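Local coordinates for hypothetical protein SSO2532 (Sulfolobus solfataricus, PDB 1VPH), which is of unknown function but belongs to the YjbQ (UPF0047) family, forms a trimer and binds a metal ion, modelled as potassium, near a phosphate probably from the crystallisation liquor, at residues I20-A25 with R140-E145; F28-I33 with D74-I79; T59-A64 with T105-E110; A98-G103 with E132-R137. All coordinates share one frame; numbering follows the deposited sequence.

How the contacts relate
From the N terminus, strand 14-24 enters contact 1, which closes only near the C terminus on strand 137-148, so the other three contacts fall within its long loop. Strand 29-32 then opens contact 2, closed by helix 69-83. Before that closure, strand 60-65 has already opened contact 3, so contacts 2 and 3 cross. Helix 98-107 carries the first segment of contact 4 and then helps to close contact 3, which makes those two cross as well, whereas contacts 2 and 4 follow in series. Together they join the five-stranded sheet (contact 1), the three-stranded sheet and its helices (contacts 2 and 3), and the metal-binding helix (contact 4). Contacts 1, 3 and 4 converge on one phosphate.

Contact 1. Residues I20-A25 with R140-E145; sequences IYVSTA and RHITVE. With PO4 (phosphate ion), chain L.
I20 and I142 form an antiparallel hydrogen-bonded pair: I20 N to I142 O and I142 N to I20 O both measure 2.8 Å and are almost straight. On the face that carries I20, V22, R140 and I142 the aliphatic groups pack together. I20 CG1 stands anti to its carbonyl carbon (chi1 -56°), and CD1 beyond it meets V144 CG2 at 3.7 Å. The other branch of I20, CG2, rests 4.1 Å from I142 CD1, a methyl that also touches V22 CG2. Q36, V37 and I40 of helix 34-44 pack against I20.

R140 is paired with V22, its N lying 2.7 Å from V22 O. R140 CG touches T24 CG2, the chain then bends at chi2 (-54°), and NH1 donates to phosphate O4 at 2.9 Å, near the guanidinium plane. NH2 forms a salt bridge with E132.

On the opposite face the Y21 and H141 rings are nearly parallel (19°) but slid apart, so they overlap little, and H141 NE2 is hydrogen-bonded to D19. This is a classic antiparallel beta ladder, joining strand 14-24, outermost within the chain, to strand 137-148 and presenting an arginine to the phosphate site.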
# COMPACT_ATOMS: atom_id res chain seq x y z
N ILE C 20 -3.75 -9.44 16.72
CA ILE C 20 -4.52 -10.61 16.27
C ILE C 20 -3.50 -11.69 15.92
O ILE C 20 -2.52 -11.42 15.26
CB ILE C 20 -5.48 -10.28 15.03
CG1 ILE C 20 -6.43 -9.13 15.36
CG2 ILE C 20 -6.34 -11.49 14.56
CD1 ILE C 20 -7.23 -8.58 14.15
N TYR C 21 -3.74 -12.90 16.39
CA TYR C 21 -2.89 -14.04 16.07
C TYR C 21 -3.63 -15.00 15.22
O TYR C 21 -4.83 -15.25 15.42
CB TYR C 21 -2.46 -14.73 17.30
CG TYR C 21 -1.76 -13.73 18.12
CD1 TYR C 21 -0.43 -13.43 17.86
CD2 TYR C 21 -2.46 -12.99 19.07
CE1 TYR C 21 0.20 -12.47 18.56
CE2 TYR C 21 -1.83 -12.02 19.80
CZ TYR C 21 -0.48 -11.79 19.56
OH TYR C 21 0.16 -10.81 20.28
N VAL C 22 -2.91 -15.55 14.26
CA VAL C 22 -3.52 -16.53 13.39
C VAL C 22 -2.55 -17.69 13.20
O VAL C 22 -1.38 -17.51 12.93
CB VAL C 22 -3.93 -15.98 11.94
CG1 VAL C 22 -4.30 -17.11 10.98
CG2 VAL C 22 -5.09 -15.01 12.01
N SER C 23 -3.09 -18.88 13.35
CA SER C 23 -2.38 -20.09 12.97
C SER C 23 -2.85 -20.50 11.58
O SER C 23 -4.05 -20.57 11.30
CB SER C 23 -2.67 -21.20 13.99
OG SER C 23 -2.04 -22.39 13.60
N THR C 24 -1.92 -20.73 10.67
CA THR C 24 -2.29 -21.05 9.31
C THR C 24 -2.05 -22.53 9.01
O THR C 24 -1.07 -23.12 9.45
CB THR C 24 -1.55 -20.17 8.27
OG1 THR C 24 -0.13 -20.36 8.39
CG2 THR C 24 -1.89 -18.67 8.51
N ALA C 25 -2.96 -23.10 8.24
CA ALA C 25 -3.01 -24.53 8.05
C ALA C 25 -2.42 -24.97 6.73
O ALA C 25 -1.94 -26.10 6.63
CB ALA C 25 -4.48 -25.01 8.15
N ARG C 140 1.09 -16.33 13.16
CA ARG C 140 1.15 -15.07 12.40
C ARG C 140 0.58 -13.99 13.28
O ARG C 140 -0.52 -14.16 13.83
CB ARG C 140 0.35 -15.16 11.13
CG ARG C 140 0.90 -16.12 10.10
CD ARG C 140 2.34 -15.81 9.79
NE ARG C 140 2.74 -16.31 8.46
CZ ARG C 140 3.92 -16.09 7.92
NH1 ARG C 140 4.82 -15.39 8.59
NH2 ARG C 140 4.19 -16.56 6.68
N HIS C 141 1.35 -12.92 13.46
CA HIS C 141 0.99 -11.82 14.33
C HIS C 141 0.61 -10.62 13.45
O HIS C 141 1.40 -10.13 12.65
CB HIS C 141 2.13 -11.46 15.22
CG HIS C 141 1.85 -10.29 16.11
ND1 HIS C 141 2.85 -9.55 16.70
CD2 HIS C 141 0.68 -9.72 16.49
CE1 HIS C 141 2.31 -8.57 17.40
NE2 HIS C 141 1.00 -8.65 17.29
N ILE C 142 -0.62 -10.16 13.63
CA ILE C 142 -1.10 -8.94 12.99
C ILE C 142 -1.25 -7.85 14.07
O ILE C 142 -1.91 -8.05 15.09
CB ILE C 142 -2.49 -9.15 12.37
CG1 ILE C 142 -2.49 -10.29 11.32
CG2 ILE C 142 -2.99 -7.87 11.68
CD1 ILE C 142 -3.58 -11.29 11.49
N THR C 143 -0.61 -6.71 13.85
CA THR C 143 -0.79 -5.55 14.71
C THR C 143 -1.92 -4.73 14.19
O THR C 143 -1.99 -4.46 12.98
CB THR C 143 0.48 -4.68 14.68
OG1 THR C 143 1.56 -5.49 15.17
CG2 THR C 143 0.34 -3.43 15.52
N VAL C 144 -2.78 -4.28 15.10
CA VAL C 144 -3.85 -3.38 14.75
C VAL C 144 -3.61 -2.13 15.55
O VAL C 144 -3.63 -2.18 16.74
CB VAL C 144 -5.23 -3.96 15.04
CG1 VAL C 144 -6.36 -3.01 14.67
CG2 VAL C 144 -5.42 -5.35 14.33
N GLU C 145 -3.43 -1.01 14.87
CA GLU C 145 -3.22 0.26 15.56
C GLU C 145 -4.28 1.27 15.14
O GLU C 145 -4.49 1.50 13.95
CB GLU C 145 -1.84 0.76 15.21
CG GLU C 145 -1.40 1.98 15.99
CD GLU C 145 -0.04 2.52 15.55
OE1 GLU C 145 0.66 1.89 14.71
OE2 GLU C 145 0.37 3.59 16.07
P PO4 L . 8.44 -14.26 8.27
O1 PO4 L . 8.99 -15.63 8.23
O2 PO4 L . 9.51 -13.23 7.92
O3 PO4 L . 8.03 -13.88 9.67
O4 PO4 L . 7.15 -14.15 7.50

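Contact 2. Residues F28-I33 with D74-I79; sequences FELVDI and DILTKI
I75 and L30 meet methyl to methyl where helix 69-83 packs against strand 29-32. Their side chains cross at about a right angle, and L30 CD1 lies 4.1 Å from I75 CD1, with CB and CG2 of I75 scarcely farther off. I75 also touches L102 of the third subunit.

L76 comes next and has the largest share of the contact. Chi1 (-72°) sets its CG anti to the carbonyl carbon, and the two methyls beyond it meet different parts of the strand. CD1 lies against backbone, 3.7 Å from F28 O and 3.8 Å from E29 CA. CD2 lies 3.8 Å from E29 N and also meets side chains, 4.0 Å from L30 CG and 4.1 Å from F28 CB. The L30 and L76 side chains run antiparallel as they pass. An alanine here would probably open a gap under the backbone of F28 and E29 and leave L30 CG and F28 CB without their leucine partner.

K78 looks elsewhere, its NZ forming a salt bridge with E84 of the third subunit. One turn on from I75, I79 returns to the contact: its CG2 sits at the edge of the F28 ring, 4.2 Å from CE2. The same phenylalanine ring meets H99 at a plane angle of about 40° and packs on L133 and P85.

The contacts between the segments are apolar, with no hydrogen bonds linking helix to strand, so their mutual position rests on the fit of branched side chains, while D74 and K78 bond to the third subunit, D74 through the backbone N of K90 and H91.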
# COMPACT_ATOMS: atom_id res chain seq x y z
N PHE C 28 -0.63 -21.71 1.08
CA PHE C 28 -1.33 -20.50 0.65
C PHE C 28 -2.73 -20.44 1.30
O PHE C 28 -3.53 -21.39 1.20
CB PHE C 28 -1.54 -20.46 -0.86
CG PHE C 28 -0.28 -20.23 -1.66
CD1 PHE C 28 0.53 -21.30 -2.00
CD2 PHE C 28 0.09 -18.98 -2.05
CE1 PHE C 28 1.69 -21.10 -2.73
CE2 PHE C 28 1.25 -18.78 -2.79
CZ PHE C 28 2.03 -19.84 -3.13
N GLU C 29 -3.05 -19.34 1.96
CA GLU C 29 -4.30 -19.24 2.67
C GLU C 29 -4.68 -17.77 2.84
O GLU C 29 -3.81 -16.91 2.98
CB GLU C 29 -4.11 -19.91 4.01
CG GLU C 29 -5.36 -20.18 4.78
CD GLU C 29 -5.04 -20.90 6.10
OE1 GLU C 29 -4.71 -22.09 6.03
OE2 GLU C 29 -5.09 -20.30 7.21
N LEU C 30 -5.98 -17.49 2.73
CA LEU C 30 -6.51 -16.17 3.10
C LEU C 30 -7.31 -16.36 4.35
O LEU C 30 -8.14 -17.28 4.41
CB LEU C 30 -7.44 -15.66 2.01
CG LEU C 30 -6.87 -15.08 0.73
CD1 LEU C 30 -8.04 -14.71 -0.19
CD2 LEU C 30 -6.03 -13.87 1.01
N VAL C 31 -7.08 -15.53 5.36
CA VAL C 31 -7.85 -15.62 6.62
C VAL C 31 -8.53 -14.30 6.88
O VAL C 31 -7.87 -13.27 6.98
CB VAL C 31 -6.93 -16.02 7.78
CG1 VAL C 31 -7.73 -16.08 9.06
CG2 VAL C 31 -6.30 -17.42 7.45
N ASP C 32 -9.87 -14.33 6.93
CA ASP C 32 -10.68 -13.11 7.14
C ASP C 32 -10.55 -12.64 8.59
O ASP C 32 -10.84 -13.40 9.51
CB ASP C 32 -12.17 -13.37 6.81
CG ASP C 32 -12.94 -12.10 6.56
OD1 ASP C 32 -12.75 -11.12 7.35
OD2 ASP C 32 -13.72 -12.07 5.55
N ILE C 33 -10.10 -11.41 8.79
CA ILE C 33 -9.90 -10.84 10.12
C ILE C 33 -10.72 -9.60 10.33
O ILE C 33 -10.56 -8.88 11.32
CB ILE C 33 -8.41 -10.56 10.40
CG1 ILE C 33 -7.85 -9.52 9.42
CG2 ILE C 33 -7.67 -11.85 10.35
CD1 ILE C 33 -6.47 -8.98 9.83
N ASP C 74 -9.42 -17.64 -6.45
CA ASP C 74 -8.82 -16.88 -7.56
C ASP C 74 -7.63 -16.05 -7.09
O ASP C 74 -6.54 -16.07 -7.70
CB ASP C 74 -9.87 -15.99 -8.23
CG ASP C 74 -11.09 -16.78 -8.73
OD1 ASP C 74 -10.94 -17.97 -9.20
OD2 ASP C 74 -12.20 -16.21 -8.68
N ILE C 75 -7.83 -15.30 -6.01
CA ILE C 75 -6.73 -14.50 -5.45
C ILE C 75 -5.47 -15.32 -5.21
O ILE C 75 -4.38 -14.95 -5.66
CB ILE C 75 -7.17 -13.80 -4.15
CG1 ILE C 75 -8.17 -12.68 -4.49
CG2 ILE C 75 -5.97 -13.17 -3.49
CD1 ILE C 75 -8.94 -12.16 -3.26
N LEU C 76 -5.62 -16.47 -4.55
CA LEU C 76 -4.48 -17.29 -4.20
C LEU C 76 -3.90 -17.94 -5.46
O LEU C 76 -2.69 -18.13 -5.54
CB LEU C 76 -4.88 -18.37 -3.17
CG LEU C 76 -5.16 -17.90 -1.76
CD1 LEU C 76 -5.59 -19.06 -0.89
CD2 LEU C 76 -3.97 -17.18 -1.09
N THR C 77 -4.75 -18.27 -6.42
CA THR C 77 -4.29 -18.86 -7.67
C THR C 77 -3.43 -17.85 -8.45
O THR C 77 -2.35 -18.21 -8.94
CB THR C 77 -5.45 -19.31 -8.49
OG1 THR C 77 -6.04 -20.46 -7.84
CG2 THR C 77 -4.96 -19.70 -9.87
N LYS C 78 -3.92 -16.62 -8.55
CA LYS C 78 -3.17 -15.54 -9.20
C LYS C 78 -1.83 -15.25 -8.46
O LYS C 78 -0.80 -15.06 -9.08
CB LYS C 78 -4.05 -14.30 -9.25
CG LYS C 78 -3.39 -13.05 -9.80
CD LYS C 78 -3.49 -12.92 -11.31
CE LYS C 78 -2.49 -13.67 -12.08
NZ LYS C 78 -3.11 -14.09 -13.45
N ILE C 79 -1.86 -15.17 -7.13
CA ILE C 79 -0.64 -14.97 -6.36
C ILE C 79 0.38 -16.10 -6.63
O ILE C 79 1.57 -15.85 -6.93
CB ILE C 79 -0.96 -14.85 -4.87
CG1 ILE C 79 -1.76 -13.58 -4.60
CG2 ILE C 79 0.36 -14.83 -4.02
CD1 ILE C 79 -2.26 -13.45 -3.20

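Contact 3. Residues T59-A64 with T105-E110; sequences TAAIVA and TFLGAE. With PO4 (phosphate ion), chain L.
O4 of the phosphate is gripped by T59 twice: OG1 donates to it at 2.8 Å and the backbone N at 3.0 Å. The hydroxyl stands between its own backbone N and the carbonyl carbon (chi1 64°), which brings it round to the side of that N and lets both donors converge on one oxygen, which R140 also reaches. R140 NH2 bonds to T59 OG1, fixing the hydroxyl further.

From T59 the chain runs into strand 60-65, where the contact with 105-110 is made. I62 N gives G108 O a hydrogen bond of 3.2 Å, straight and in the carbonyl plane. A61 CB presses on that carbonyl as well, only 3.1 Å from G108 O, and lies 3.6 Å from L107 CB. I62 CG1 is 3.5 Å from A109 O. Farther along, V63 CG1 and L107 CD2 touch at 4.1 Å where the two side chains cross.

G108 leaves the helix with positive phi (99°), a conformation in which a side chain would be jammed against the carbonyl O of L107. The chain can thus turn its carbonyl to the strand.

The contact joins the end of helix 98-107 to an outermost strand of the three-stranded sheet, where A61 and V63 make backbone hydrogen bonds with V131 and F129 of strand 127-132. I62 reaches I53 and V55 of strand 49-55 in the larger sheet. L107 packs on F106 of the third subunit, and E110 OE2 accepts a bond from V112 N of the second.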
# COMPACT_ATOMS: atom_id res chain seq x y z
N THR C 59 6.76 -13.04 4.69
CA THR C 59 6.15 -14.05 3.81
C THR C 59 4.63 -14.14 3.99
O THR C 59 3.97 -15.10 3.58
CB THR C 59 6.83 -15.41 4.04
OG1 THR C 59 6.59 -15.84 5.36
CG2 THR C 59 8.32 -15.30 3.77
N ALA C 60 4.09 -13.09 4.59
CA ALA C 60 2.68 -12.85 4.66
C ALA C 60 2.37 -11.39 4.31
O ALA C 60 3.26 -10.52 4.25
CB ALA C 60 2.14 -13.21 6.05
N ALA C 61 1.09 -11.13 4.04
CA ALA C 61 0.67 -9.79 3.66
C ALA C 61 -0.72 -9.50 4.20
O ALA C 61 -1.39 -10.38 4.75
CB ALA C 61 0.69 -9.61 2.12
N ILE C 62 -1.16 -8.25 4.02
CA ILE C 62 -2.54 -7.82 4.40
C ILE C 62 -3.18 -7.26 3.18
O ILE C 62 -2.55 -6.43 2.52
CB ILE C 62 -2.51 -6.75 5.50
CG1 ILE C 62 -1.95 -7.33 6.84
CG2 ILE C 62 -3.91 -6.18 5.74
CD1 ILE C 62 -2.85 -8.47 7.49
N VAL C 63 -4.38 -7.76 2.81
CA VAL C 63 -5.12 -7.21 1.68
C VAL C 63 -6.56 -6.95 2.06
O VAL C 63 -7.02 -7.38 3.10
CB VAL C 63 -5.07 -8.09 0.38
CG1 VAL C 63 -3.65 -8.23 -0.08
CG2 VAL C 63 -5.75 -9.44 0.58
N ALA C 64 -7.32 -6.31 1.19
CA ALA C 64 -8.74 -6.15 1.43
C ALA C 64 -9.54 -6.41 0.16
O ALA C 64 -9.21 -5.92 -0.95
CB ALA C 64 -9.01 -4.78 2.00
N THR C 105 6.17 -8.83 -0.86
CA THR C 105 6.82 -7.59 -1.30
C THR C 105 5.85 -6.77 -2.17
O THR C 105 5.75 -5.56 -2.01
CB THR C 105 8.13 -7.88 -2.08
OG1 THR C 105 9.13 -8.46 -1.23
CG2 THR C 105 8.68 -6.63 -2.70
N PHE C 106 5.20 -7.41 -3.13
CA PHE C 106 4.22 -6.75 -4.00
C PHE C 106 2.95 -6.37 -3.28
O PHE C 106 2.45 -5.29 -3.50
CB PHE C 106 3.87 -7.60 -5.19
CG PHE C 106 4.81 -7.42 -6.35
CD1 PHE C 106 6.08 -7.98 -6.32
CD2 PHE C 106 4.44 -6.63 -7.44
CE1 PHE C 106 6.97 -7.77 -7.38
CE2 PHE C 106 5.30 -6.46 -8.50
CZ PHE C 106 6.58 -7.04 -8.46
N LEU C 107 2.44 -7.25 -2.41
CA LEU C 107 1.10 -7.04 -1.83
C LEU C 107 1.17 -5.98 -0.76
O LEU C 107 0.21 -5.25 -0.56
CB LEU C 107 0.58 -8.32 -1.26
CG LEU C 107 0.18 -9.33 -2.36
CD1 LEU C 107 -0.10 -10.72 -1.82
CD2 LEU C 107 -1.01 -8.77 -3.15
N GLY C 108 2.25 -6.01 -0.01
CA GLY C 108 2.45 -5.11 1.11
C GLY C 108 2.09 -5.75 2.47
O GLY C 108 1.14 -6.53 2.60
N ALA C 109 2.81 -5.32 3.50
CA ALA C 109 2.58 -5.77 4.87
C ALA C 109 1.41 -5.11 5.56
O ALA C 109 1.03 -5.55 6.68
CB ALA C 109 3.79 -5.47 5.68
N GLU C 110 0.89 -4.02 4.99
CA GLU C 110 -0.12 -3.19 5.71
C GLU C 110 -1.21 -2.66 4.85
O GLU C 110 -1.02 -2.50 3.64
CB GLU C 110 0.52 -2.04 6.44
CG GLU C 110 0.75 -0.73 5.68
CD GLU C 110 2.08 -0.67 4.92
OE1 GLU C 110 3.01 -1.45 5.24
OE2 GLU C 110 2.21 0.20 4.01
P PO4 L . 8.44 -14.26 8.27
O1 PO4 L . 8.99 -15.63 8.23
O2 PO4 L . 9.51 -13.23 7.92
O3 PO4 L . 8.03 -13.88 9.67
O4 PO4 L . 7.15 -14.15 7.50

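Contact 4. Residues A98-G103 with E132-R137; sequences AHAHLG and ELDGPR. With K (potassium ion), chain K; PO4 (phosphate ion), chain L.
This is a helix-to-loop contact: H99, A100 and G103 at the start of helix 98-107 meet L133 and D134 in the loop joining strands 127-132 and 137-148. H99 NE2 donates to L133 O at 2.9 Å, the oxygen lying 26° out of the imidazole plane. A100 CB packs on L133 CB at 3.7 Å and also touches D134 CB. L133 CD1 lies 3.6 Å from G103 CA, where a side chain on that residue would collide with it.

The loop is braced from within. R137 holds D134 side-on with two nitrogens, NE to the backbone O and NH2 to OD2, each at 3.0 Å, the latter a salt bridge. The outer nitrogens NH1 and NH2 also donate to phosphate O1, NH2 at 3.1 Å. An alanine here would probably leave the D134 carboxylate without its salt-bridge mate and the phosphate less firmly held.

H101 NE2 binds the potassium ion at 2.2 Å, short enough to make the assignment doubtful, together with H91, D95, N97 and water. Because D134 OD2 is bonded to both R137 and N97, a polar chain links the metal site to the phosphate, consistent with a composite metal and anion pocket.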
# COMPACT_ATOMS: atom_id res chain seq x y z
N ALA C 98 11.11 -18.30 -1.64
CA ALA C 98 11.31 -17.08 -2.42
C ALA C 98 10.00 -16.54 -2.92
O ALA C 98 9.77 -15.35 -2.80
CB ALA C 98 12.24 -17.30 -3.56
N HIS C 99 9.14 -17.42 -3.44
CA HIS C 99 7.86 -17.00 -3.98
C HIS C 99 7.06 -16.21 -2.94
O HIS C 99 6.38 -15.23 -3.28
CB HIS C 99 7.05 -18.22 -4.42
CG HIS C 99 6.48 -19.00 -3.26
ND1 HIS C 99 7.21 -19.93 -2.56
CD2 HIS C 99 5.29 -18.89 -2.62
CE1 HIS C 99 6.47 -20.42 -1.59
NE2 HIS C 99 5.30 -19.80 -1.59
N ALA C 100 7.12 -16.65 -1.68
CA ALA C 100 6.35 -16.04 -0.60
C ALA C 100 6.84 -14.63 -0.31
O ALA C 100 6.05 -13.71 -0.12
CB ALA C 100 6.45 -16.92 0.67
N HIS C 101 8.15 -14.46 -0.30
CA HIS C 101 8.74 -13.14 -0.14
C HIS C 101 8.37 -12.19 -1.30
O HIS C 101 8.07 -11.02 -1.09
CB HIS C 101 10.27 -13.24 -0.13
CG HIS C 101 10.84 -13.92 1.08
ND1 HIS C 101 10.92 -13.28 2.29
CD2 HIS C 101 11.37 -15.15 1.25
CE1 HIS C 101 11.50 -14.09 3.16
NE2 HIS C 101 11.76 -15.24 2.56
N LEU C 102 8.36 -12.71 -2.53
CA LEU C 102 7.95 -11.91 -3.69
C LEU C 102 6.51 -11.44 -3.60
O LEU C 102 6.25 -10.29 -3.81
CB LEU C 102 8.19 -12.72 -4.96
CG LEU C 102 9.64 -13.07 -5.32
CD1 LEU C 102 9.71 -13.90 -6.61
CD2 LEU C 102 10.49 -11.87 -5.48
N GLY C 103 5.60 -12.34 -3.27
CA GLY C 103 4.19 -11.99 -3.10
C GLY C 103 3.98 -10.94 -2.05
O GLY C 103 3.25 -9.98 -2.23
N GLU C 132 -1.48 -15.62 3.76
CA GLU C 132 -0.39 -16.52 4.07
C GLU C 132 0.15 -17.08 2.79
O GLU C 132 -0.64 -17.54 1.94
CB GLU C 132 -0.89 -17.71 4.91
CG GLU C 132 0.13 -18.82 5.05
CD GLU C 132 1.32 -18.35 5.89
OE1 GLU C 132 1.19 -18.46 7.11
OE2 GLU C 132 2.32 -17.84 5.33
N LEU C 133 1.46 -16.98 2.62
CA LEU C 133 2.13 -17.52 1.42
C LEU C 133 3.17 -18.57 1.70
O LEU C 133 3.69 -19.17 0.74
CB LEU C 133 2.78 -16.40 0.56
CG LEU C 133 1.89 -15.29 -0.00
CD1 LEU C 133 2.63 -14.42 -1.01
CD2 LEU C 133 0.61 -15.87 -0.64
N ASP C 134 3.46 -18.80 2.97
CA ASP C 134 4.45 -19.78 3.40
C ASP C 134 3.97 -20.56 4.64
O ASP C 134 4.73 -20.80 5.57
CB ASP C 134 5.80 -19.08 3.68
CG ASP C 134 6.97 -20.06 3.81
OD1 ASP C 134 7.05 -21.05 3.06
OD2 ASP C 134 7.86 -19.83 4.64
N GLY C 135 2.71 -21.01 4.62
CA GLY C 135 2.19 -21.81 5.75
C GLY C 135 2.58 -23.28 5.62
O GLY C 135 3.23 -23.67 4.64
N PRO C 136 2.22 -24.10 6.62
CA PRO C 136 1.55 -23.69 7.84
C PRO C 136 2.50 -22.95 8.76
O PRO C 136 3.67 -23.26 8.80
CB PRO C 136 1.09 -25.00 8.45
CG PRO C 136 2.02 -26.02 7.90
CD PRO C 136 2.51 -25.55 6.60
N ARG C 137 1.98 -21.95 9.46
CA ARG C 137 2.74 -21.23 10.47
C ARG C 137 1.87 -21.25 11.70
O ARG C 137 0.66 -21.02 11.56
CB ARG C 137 2.93 -19.77 10.06
CG ARG C 137 3.85 -19.54 8.86
CD ARG C 137 5.17 -20.17 8.98
NE ARG C 137 6.08 -19.65 7.96
CZ ARG C 137 6.87 -18.59 8.13
NH1 ARG C 137 6.91 -17.93 9.28
NH2 ARG C 137 7.63 -18.19 7.13
K K K . 12.92 -17.02 3.19
P PO4 L . 8.44 -14.26 8.27
O1 PO4 L . 8.99 -15.63 8.23
O2 PO4 L . 9.51 -13.23 7.92
O3 PO4 L . 8.03 -13.88 9.67
O4 PO4 L . 7.15 -14.15 7.50
O HOH W 1 14.41 -16.08 4.23